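Local coordinates for adhesion and penetration protein autotransporter (Haemophilus influenzae, PDB 3SYJ), which promotes adherence and invasion by directly binding a host cell structure, associates with itself in bacterial aggregation, and is a probable serine protease, at residues 124-129 against 403-408; 455-460 against 477-482; 63-68 against 128-133. One frame throughout, in Å; residues are numbered along the deposited sequence.

Overall arrangement
The three contacts trace how a protease domain is seated on a beta-helix in the Hap passenger. Interaction 3 lies within the Peptidase S6 part, packing a hairpin turn on residues 128-133. Interaction 1, its centre about 11 Å away, takes the same loop at residues 124-129 and joins it to strand 403-407 of the solenoid. Interaction 2 is a pairing within the solenoid, centred about 14 Å from the centre of interaction 1 and about 23 Å from that of interaction 3. Adjacent contacts are linked: Val125 N lies 2.8 Å from Asn65 O, and Arg455 NH2 reaches Thr126 O by a weak bond of 3.2 Å. All three are away from the active-site serine, Ser218, assigned by similarity.

Interaction 1. Residues 124-129 against 403-408; sequences FVTEAA and RLSKIG
The first torsions of Ser405 and Ile407 present their side chains to Phe124. OG of Ser405 stands anti to its own carbonyl carbon (chi1 -67°) and donates to Phe124 O at 2.9 Å, in the carbonyl plane and on a lone pair. Ile407 holds CG1 between its backbone N and carbonyl carbon; the methyl at the end of that branch, CD1, lies 3.4 Å from Phe124 CD2 and approaches the ring obliquely, the two side chains crossing at about a right angle. Between these contacts Thr126 CG2 rests 3.8 Å from Ser405 CB, with Ile407 CG2 4.1 Å from the same Thr126 methyl.

Charge closes the other end. Glu127 and Arg403 meet tip to tip, Glu127 OE2 standing 3.5 Å from Arg403 NH1 in a long salt bridge, at the guanidinium edge and in its plane; the two flat groups are turned 26° apart. Tyr96 OH bonds both Glu127 OE1 and Arg403 NH2, linking the pair a second time, while Thr126 OG1 is bonded to Ser425 OG.

The alternation of strand 403-407 thus gives Arg403, Ser405 and Ile407 to the protease-domain loop, which runs 81° from the strand direction. Within the parallel sheet of the beta-helix this strand lies between strands 384-386 and 423-427, and Thr126 and Glu127 also touch Val452 of strand 449-452.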
loop_
_atom_site.group_PDB
_atom_site.type_symbol
_atom_site.label_atom_id
_atom_site.label_comp_id
_atom_site.label_asym_id
_atom_site.label_seq_id
_atom_site.Cartn_x
_atom_site.Cartn_y
_atom_site.Cartn_z
ATOM N N PHE A 124 -12.797 48.222 -40.518
ATOM C CA PHE A 124 -13.012 48.082 -39.074
ATOM C C PHE A 124 -11.727 47.548 -38.455
ATOM O O PHE A 124 -11.139 46.604 -38.978
ATOM C CB PHE A 124 -14.136 47.099 -38.752
ATOM C CG PHE A 124 -15.515 47.595 -39.088
ATOM C CD1 PHE A 124 -15.724 48.897 -39.498
ATOM C CD2 PHE A 124 -16.614 46.750 -38.959
ATOM C CE1 PHE A 124 -17.007 49.343 -39.796
ATOM C CE2 PHE A 124 -17.897 47.195 -39.250
ATOM C CZ PHE A 124 -18.095 48.489 -39.670
ATOM N N VAL A 125 -11.291 48.141 -37.344
ATOM C CA VAL A 125 -10.084 47.674 -36.668
ATOM C C VAL A 125 -10.397 46.483 -35.771
ATOM O O VAL A 125 -11.293 46.550 -34.938
ATOM C CB VAL A 125 -9.420 48.795 -35.833
ATOM C CG1 VAL A 125 -8.259 48.227 -35.000
ATOM C CG2 VAL A 125 -8.958 49.940 -36.736
ATOM N N THR A 126 -9.650 45.397 -35.939
ATOM C CA THR A 126 -9.936 44.153 -35.227
ATOM C C THR A 126 -9.002 43.900 -34.038
ATOM O O THR A 126 -9.337 43.141 -33.132
ATOM C CB THR A 126 -9.805 42.950 -36.174
ATOM O OG1 THR A 126 -8.506 42.972 -36.785
ATOM C CG2 THR A 126 -10.898 42.987 -37.265
ATOM N N GLU A 127 -7.825 44.524 -34.046
ATOM C CA GLU A 127 -6.770 44.188 -33.086
ATOM C C GLU A 127 -7.022 44.705 -31.672
ATOM O O GLU A 127 -6.440 44.205 -30.714
ATOM C CB GLU A 127 -5.405 44.689 -33.584
ATOM C CG GLU A 127 -4.809 43.912 -34.762
ATOM C CD GLU A 127 -5.428 44.282 -36.103
ATOM O OE1 GLU A 127 -6.222 45.243 -36.142
ATOM O OE2 GLU A 127 -5.119 43.603 -37.117
ATOM N N ALA A 128 -7.888 45.704 -31.547
ATOM C CA ALA A 128 -8.143 46.343 -30.260
ATOM C C ALA A 128 -9.539 46.955 -30.195
ATOM O O ALA A 128 -10.086 47.399 -31.212
ATOM C CB ALA A 128 -7.089 47.420 -29.992
ATOM N N ALA A 129 -10.107 46.986 -28.995
ATOM C CA ALA A 129 -11.396 47.616 -28.770
ATOM C C ALA A 129 -11.181 49.114 -28.664
ATOM O O ALA A 129 -10.264 49.559 -27.983
ATOM C CB ALA A 129 -12.019 47.086 -27.489
ATOM N N ARG A 403 -9.154 41.993 -47.219
ATOM C CA ARG A 403 -9.330 41.403 -45.900
ATOM C C ARG A 403 -10.680 41.812 -45.322
ATOM O O ARG A 403 -11.024 42.997 -45.299
ATOM C CB ARG A 403 -8.214 41.868 -44.962
ATOM C CG ARG A 403 -7.887 40.914 -43.829
ATOM C CD ARG A 403 -6.940 41.572 -42.835
ATOM N NE ARG A 403 -7.652 42.562 -42.043
ATOM C CZ ARG A 403 -7.222 43.055 -40.886
ATOM N NH1 ARG A 403 -6.056 42.664 -40.378
ATOM N NH2 ARG A 403 -7.967 43.940 -40.238
ATOM N N LEU A 404 -11.445 40.832 -44.856
ATOM C CA LEU A 404 -12.708 41.110 -44.192
ATOM C C LEU A 404 -12.460 41.243 -42.692
ATOM O O LEU A 404 -11.770 40.413 -42.101
ATOM C CB LEU A 404 -13.739 40.008 -44.494
ATOM C CG LEU A 404 -15.165 40.190 -43.952
ATOM C CD1 LEU A 404 -16.212 39.522 -44.849
ATOM C CD2 LEU A 404 -15.306 39.697 -42.508
ATOM N N SER A 405 -13.007 42.301 -42.095
ATOM C CA SER A 405 -12.917 42.540 -40.656
ATOM C C SER A 405 -14.187 42.094 -39.938
ATOM O O SER A 405 -15.278 42.613 -40.203
ATOM C CB SER A 405 -12.702 44.028 -40.384
ATOM O OG SER A 405 -11.437 44.461 -40.845
ATOM N N LYS A 406 -14.047 41.143 -39.024
ATOM C CA LYS A 406 -15.191 40.646 -38.265
ATOM C C LYS A 406 -15.102 41.087 -36.818
ATOM O O LYS A 406 -14.162 40.732 -36.109
ATOM C CB LYS A 406 -15.289 39.116 -38.345
ATOM C CG LYS A 406 -16.033 38.462 -37.164
ATOM C CD LYS A 406 -17.540 38.478 -37.361
ATOM C CE LYS A 406 -18.292 37.875 -36.171
ATOM N NZ LYS A 406 -18.274 38.749 -34.969
ATOM N N ILE A 407 -16.081 41.872 -36.389
ATOM C CA ILE A 407 -16.134 42.329 -35.006
ATOM C C ILE A 407 -17.522 42.096 -34.428
ATOM O O ILE A 407 -18.378 41.510 -35.082
ATOM C CB ILE A 407 -15.739 43.817 -34.864
ATOM C CG1 ILE A 407 -16.637 44.710 -35.721
ATOM C CG2 ILE A 407 -14.288 44.025 -35.248
ATOM C CD1 ILE A 407 -16.317 46.189 -35.572
ATOM N N GLY A 408 -17.745 42.554 -33.203
ATOM C CA GLY A 408 -18.987 42.275 -32.512
ATOM C C GLY A 408 -18.937 40.919 -31.828
ATOM O O GLY A 408 -18.196 40.019 -32.243
#

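Interaction 2. Residues 455-460 against 477-482; sequences RGTVQL and GGRLDL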
loop_
_atom_site.group_PDB
_atom_site.type_symbol
_atom_site.label_atom_id
_atom_site.label_comp_id
_atom_site.label_asym_id
_atom_site.label_seq_id
_atom_site.Cartn_x
_atom_site.Cartn_y
_atom_site.Cartn_z
ATOM N N ARG A 455 -10.363 38.278 -28.273
ATOM C CA ARG A 455 -11.811 38.223 -28.069
ATOM C C ARG A 455 -12.501 37.224 -28.997
ATOM O O ARG A 455 -13.638 36.821 -28.753
ATOM C CB ARG A 455 -12.445 39.606 -28.268
ATOM C CG ARG A 455 -11.929 40.693 -27.345
ATOM C CD ARG A 455 -12.419 42.069 -27.817
ATOM N NE ARG A 455 -11.873 42.391 -29.133
ATOM C CZ ARG A 455 -12.261 43.411 -29.890
ATOM N NH1 ARG A 455 -13.223 44.235 -29.475
ATOM N NH2 ARG A 455 -11.680 43.610 -31.070
ATOM N N GLY A 456 -11.821 36.833 -30.066
ATOM C CA GLY A 456 -12.460 36.081 -31.134
ATOM C C GLY A 456 -12.279 34.575 -31.115
ATOM O O GLY A 456 -11.404 34.045 -30.429
ATOM N N THR A 457 -13.124 33.890 -31.887
ATOM C CA THR A 457 -13.081 32.436 -32.019
ATOM C C THR A 457 -13.351 32.001 -33.458
ATOM O O THR A 457 -14.297 32.461 -34.100
ATOM C CB THR A 457 -14.131 31.749 -31.104
ATOM O OG1 THR A 457 -13.814 31.985 -29.727
ATOM C CG2 THR A 457 -14.181 30.242 -31.356
ATOM N N VAL A 458 -12.519 31.106 -33.966
ATOM C CA VAL A 458 -12.804 30.459 -35.230
ATOM C C VAL A 458 -13.188 29.024 -34.928
ATOM O O VAL A 458 -12.433 28.304 -34.283
ATOM C CB VAL A 458 -11.588 30.481 -36.171
ATOM C CG1 VAL A 458 -11.763 29.468 -37.279
ATOM C CG2 VAL A 458 -11.373 31.889 -36.739
ATOM N N GLN A 459 -14.371 28.624 -35.382
ATOM C CA GLN A 459 -14.900 27.285 -35.138
ATOM C C GLN A 459 -15.015 26.527 -36.461
ATOM O O GLN A 459 -15.538 27.056 -37.447
ATOM C CB GLN A 459 -16.267 27.381 -34.452
ATOM C CG GLN A 459 -17.038 26.072 -34.326
ATOM C CD GLN A 459 -18.426 26.292 -33.750
ATOM O OE1 GLN A 459 -18.590 26.978 -32.745
ATOM N NE2 GLN A 459 -19.438 25.714 -34.394
ATOM N N LEU A 460 -14.516 25.296 -36.483
ATOM C CA LEU A 460 -14.515 24.496 -37.704
ATOM C C LEU A 460 -15.758 23.611 -37.778
ATOM O O LEU A 460 -15.987 22.772 -36.903
ATOM C CB LEU A 460 -13.257 23.621 -37.772
ATOM C CG LEU A 460 -11.906 24.312 -37.570
ATOM C CD1 LEU A 460 -10.748 23.342 -37.828
ATOM C CD2 LEU A 460 -11.797 25.531 -38.467
ATOM N N GLY A 477 -3.993 37.026 -30.173
ATOM C CA GLY A 477 -4.590 35.774 -30.601
ATOM C C GLY A 477 -6.083 35.690 -30.383
ATOM O O GLY A 477 -6.801 36.676 -30.559
ATOM N N GLY A 478 -6.528 34.502 -29.978
ATOM C CA GLY A 478 -7.936 34.145 -29.903
ATOM C C GLY A 478 -8.078 32.627 -29.911
ATOM O O GLY A 478 -7.078 31.911 -29.776
ATOM N N ARG A 479 -9.303 32.131 -30.082
ATOM C CA ARG A 479 -9.554 30.685 -29.990
ATOM C C ARG A 479 -9.791 30.046 -31.340
ATOM O O ARG A 479 -10.673 30.462 -32.087
ATOM C CB ARG A 479 -10.748 30.377 -29.068
ATOM C CG ARG A 479 -10.413 30.388 -27.582
ATOM C CD ARG A 479 -11.649 30.266 -26.690
ATOM N NE ARG A 479 -11.563 31.181 -25.552
ATOM C CZ ARG A 479 -10.770 30.993 -24.503
ATOM N NH1 ARG A 479 -10.005 29.917 -24.437
ATOM N NH2 ARG A 479 -10.742 31.870 -23.516
ATOM N N LEU A 480 -8.988 29.043 -31.655
ATOM C CA LEU A 480 -9.273 28.165 -32.774
ATOM C C LEU A 480 -9.930 26.927 -32.178
ATOM O O LEU A 480 -9.270 26.120 -31.518
ATOM C CB LEU A 480 -7.992 27.790 -33.525
ATOM C CG LEU A 480 -8.139 26.677 -34.569
ATOM C CD1 LEU A 480 -9.198 27.041 -35.597
ATOM C CD2 LEU A 480 -6.810 26.346 -35.256
ATOM N N ASP A 481 -11.241 26.808 -32.375
ATOM C CA ASP A 481 -12.003 25.666 -31.872
ATOM C C ASP A 481 -12.146 24.614 -32.964
ATOM O O ASP A 481 -12.946 24.766 -33.887
ATOM C CB ASP A 481 -13.385 26.107 -31.367
ATOM C CG ASP A 481 -14.290 24.927 -31.024
ATOM O OD1 ASP A 481 -13.768 23.845 -30.681
ATOM O OD2 ASP A 481 -15.530 25.084 -31.095
ATOM N N LEU A 482 -11.357 23.552 -32.843
ATOM C CA LEU A 482 -11.333 22.469 -33.814
ATOM C C LEU A 482 -12.673 21.743 -33.919
ATOM O O LEU A 482 -12.946 21.062 -34.910
ATOM C CB LEU A 482 -10.239 21.474 -33.438
ATOM C CG LEU A 482 -8.840 22.079 -33.360
ATOM C CD1 LEU A 482 -7.865 20.989 -33.043
ATOM C CD2 LEU A 482 -8.498 22.746 -34.679
HETATM O O HOH W 1 -9.341 36.835 -31.475
HETATM O O HOH W 2 -16.597 27.302 -30.781
#
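Thr457, Val458 and Gln459 pair in register with Arg479, Leu480 and Asp481 as parallel strands, the unit from which a beta-helix is stacked: successive coils lay strand beside strand, here with axes 4.6 Å apart and 11° from parallel. The backbone bonds alternate as parallel pairing requires. Arg479 uses both its groups, Arg479 N donating to Gly456 O at 2.9 Å and Arg479 O accepting from Val458 N at 2.7 Å; Asp481 does likewise, its N bonding Val458 O and its O receiving Leu460 N. Val458 therefore bonds to the residues flanking its partner Leu480.

Apolar contacts gather on the face of Val458 and Leu480, where Val458 CG1 lies 3.9 Å from Leu480 CD1, and continue past the end of strand 478-481. There Leu460 and Leu482 run side by side, pointing the same way, with Leu460 CD1 3.9 Å from Leu482 CD2. Leu433 and Leu487 of other strands extend this aliphatic packing, as in the interior of a beta-helix.

Polar groups line the face of Thr457, Arg479, Gln459 and Asp481. Thr457 OG1 touches Arg479 CB at 3.5 Å, whereas the end of that arginine leads away to a salt bridge with Glu545. Gln459 and Asp481 both set CG anti to the backbone N, which lays them alongside each other, amide and carboxylate planes 72° apart. Their polar ends have other partners, Lys430 NZ at Gln459 OE1 and His504 N at Asp481 OD1. A single water spans the pair, donating to Gln459 OE1 at 2.8 Å and to Asp481 OD2 at 2.5 Å, a short leg whose exact length is doubtful.

Interaction 3. Residues 63-68 against 128-133; sequences VENQYI and AAPIDM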
loop_
_atom_site.group_PDB
_atom_site.type_symbol
_atom_site.label_atom_id
_atom_site.label_comp_id
_atom_site.label_asym_id
_atom_site.label_seq_id
_atom_site.Cartn_x
_atom_site.Cartn_y
_atom_site.Cartn_z
ATOM N N VAL A 63 -10.994 55.588 -31.402
ATOM C CA VAL A 63 -12.163 56.027 -30.646
ATOM C C VAL A 63 -13.469 55.366 -31.123
ATOM O O VAL A 63 -14.502 55.468 -30.459
ATOM C CB VAL A 63 -12.318 57.573 -30.681
ATOM C CG1 VAL A 63 -11.085 58.264 -30.096
ATOM C CG2 VAL A 63 -12.563 58.050 -32.095
ATOM N N GLU A 64 -13.424 54.704 -32.275
ATOM C CA GLU A 64 -14.535 53.878 -32.734
ATOM C C GLU A 64 -13.942 52.783 -33.604
ATOM O O GLU A 64 -12.730 52.761 -33.821
ATOM C CB GLU A 64 -15.548 54.704 -33.521
ATOM C CG GLU A 64 -16.986 54.602 -32.986
ATOM C CD GLU A 64 -17.533 53.174 -32.964
ATOM O OE1 GLU A 64 -18.105 52.773 -31.925
ATOM O OE2 GLU A 64 -17.389 52.456 -33.980
ATOM N N ASN A 65 -14.782 51.881 -34.106
ATOM C CA ASN A 65 -14.299 50.761 -34.903
ATOM C C ASN A 65 -13.515 51.190 -36.146
ATOM O O ASN A 65 -12.544 50.534 -36.532
ATOM C CB ASN A 65 -15.455 49.824 -35.273
ATOM C CG ASN A 65 -16.084 49.168 -34.056
ATOM O OD1 ASN A 65 -17.312 49.051 -33.964
ATOM N ND2 ASN A 65 -15.246 48.740 -33.109
ATOM N N GLN A 66 -13.929 52.285 -36.777
ATOM C CA GLN A 66 -13.198 52.793 -37.939
ATOM C C GLN A 66 -12.862 54.279 -37.834
ATOM O O GLN A 66 -12.756 54.962 -38.847
ATOM C CB GLN A 66 -13.951 52.499 -39.252
ATOM C CG GLN A 66 -15.361 53.099 -39.352
ATOM C CD GLN A 66 -16.010 52.913 -40.738
ATOM O OE1 GLN A 66 -15.325 52.656 -41.734
ATOM N NE2 GLN A 66 -17.336 53.053 -40.796
ATOM N N TYR A 67 -12.694 54.784 -36.613
ATOM C CA TYR A 67 -12.339 56.193 -36.424
ATOM C C TYR A 67 -11.188 56.410 -35.437
ATOM O O TYR A 67 -11.087 55.735 -34.413
ATOM C CB TYR A 67 -13.551 57.017 -35.988
ATOM C CG TYR A 67 -14.657 57.068 -37.006
ATOM C CD1 TYR A 67 -14.726 58.097 -37.933
ATOM C CD2 TYR A 67 -15.639 56.085 -37.037
ATOM C CE1 TYR A 67 -15.739 58.146 -38.863
ATOM C CE2 TYR A 67 -16.658 56.123 -37.964
ATOM C CZ TYR A 67 -16.704 57.154 -38.875
ATOM O OH TYR A 67 -17.716 57.199 -39.803
ATOM N N ILE A 68 -10.320 57.362 -35.761
ATOM C CA ILE A 68 -9.244 57.753 -34.864
ATOM C C ILE A 68 -9.350 59.237 -34.574
ATOM O O ILE A 68 -10.184 59.940 -35.157
ATOM C CB ILE A 68 -7.862 57.457 -35.463
ATOM C CG1 ILE A 68 -7.730 58.095 -36.850
ATOM C CG2 ILE A 68 -7.628 55.956 -35.524
ATOM C CD1 ILE A 68 -6.342 57.985 -37.442
ATOM N N ALA A 128 -7.888 45.704 -31.547
ATOM C CA ALA A 128 -8.143 46.343 -30.260
ATOM C C ALA A 128 -9.539 46.955 -30.195
ATOM O O ALA A 128 -10.086 47.399 -31.212
ATOM C CB ALA A 128 -7.089 47.420 -29.992
ATOM N N ALA A 129 -10.107 46.986 -28.995
ATOM C CA ALA A 129 -11.396 47.616 -28.770
ATOM C C ALA A 129 -11.181 49.114 -28.664
ATOM O O ALA A 129 -10.264 49.559 -27.983
ATOM C CB ALA A 129 -12.019 47.086 -27.489
ATOM N N PRO A 130 -12.017 49.905 -29.345
ATOM C CA PRO A 130 -11.880 51.364 -29.262
ATOM C C PRO A 130 -12.019 51.839 -27.824
ATOM O O PRO A 130 -12.523 51.102 -26.973
ATOM C CB PRO A 130 -13.063 51.881 -30.088
ATOM C CG PRO A 130 -13.420 50.750 -30.998
ATOM C CD PRO A 130 -13.119 49.496 -30.229
ATOM N N ILE A 131 -11.573 53.064 -27.554
ATOM C CA ILE A 131 -11.698 53.642 -26.225
ATOM C C ILE A 131 -12.762 54.733 -26.240
ATOM O O ILE A 131 -12.922 55.442 -27.233
ATOM C CB ILE A 131 -10.341 54.201 -25.713
ATOM C CG1 ILE A 131 -10.407 54.491 -24.219
ATOM C CG2 ILE A 131 -9.924 55.447 -26.475
ATOM C CD1 ILE A 131 -9.059 54.417 -23.543
ATOM N N ASP A 132 -13.502 54.850 -25.144
ATOM C CA ASP A 132 -14.513 55.886 -25.029
ATOM C C ASP A 132 -13.877 57.247 -24.802
ATOM O O ASP A 132 -12.773 57.343 -24.256
ATOM C CB ASP A 132 -15.477 55.574 -23.883
ATOM C CG ASP A 132 -16.344 54.365 -24.162
ATOM O OD1 ASP A 132 -16.277 53.836 -25.289
ATOM O OD2 ASP A 132 -17.090 53.950 -23.253
ATOM N N MET A 133 -14.589 58.293 -25.221
ATOM C CA MET A 133 -14.196 59.674 -24.976
ATOM C C MET A 133 -14.835 60.282 -23.713
ATOM O O MET A 133 -15.947 59.917 -23.324
ATOM C CB MET A 133 -14.595 60.536 -26.165
ATOM C CG MET A 133 -14.003 60.101 -27.478
ATOM S SD MET A 133 -14.405 61.320 -28.728
ATOM C CE MET A 133 -13.415 60.742 -30.096
#
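Glu64 and Asn65, on which the ring of Pro130 lies, are braced by a short internal bond: Asn65 N donates to Glu64 OE2 at 2.7 Å, nearly straight at 164°, meeting the carboxylate from above its plane. The two residues begin a type I beta turn, Glu64 to Tyr67, that connects strands 61-64 and 67-69 as a small beta hairpin in the protease domain, a member of the PA peptidase clan. Tyr67 O closes the hairpin by accepting Val63 N at 3.0 Å, with a weaker bond from Glu64 N.

Across the contact no hydrogen bond forms; it is made by van der Waals packing and one CA-H...O contact. The proline ring is pressed against the start of the turn, Pro130 CG lying 3.3 Å from Glu64 C and 3.4 Å from Asn65 ND2, while Pro130 CB rests 3.6 Å from Glu64 N. The asparagine thus offers the nitrogen of its amide to the ring carbons, a van der Waals contact. Next along the loop, the carbonyl of Ile131 accepts the CA-H...O contact, Val63 CA standing 3.5 Å from Ile131 O, and a backbone bond between Ile131 and Leu62 continues the approach, the touching parts running 147° apart.

Neighbouring elements pack beside the contact. Helix 256-266 supplies Phe259 and Phe263 against Glu64, and Ile234 of strand 231-238 meets Ile131 and Met133. The methionine completes the contact at the side chain of Val63. Its chain is extended beyond CG, with CE anti at chi3 172°, and this carries the terminal methyl onto the branch point of the valine: Met133 CE packs tightly against all three Val63 side-chain carbons, standing 3.4 Å from Val63 CG1.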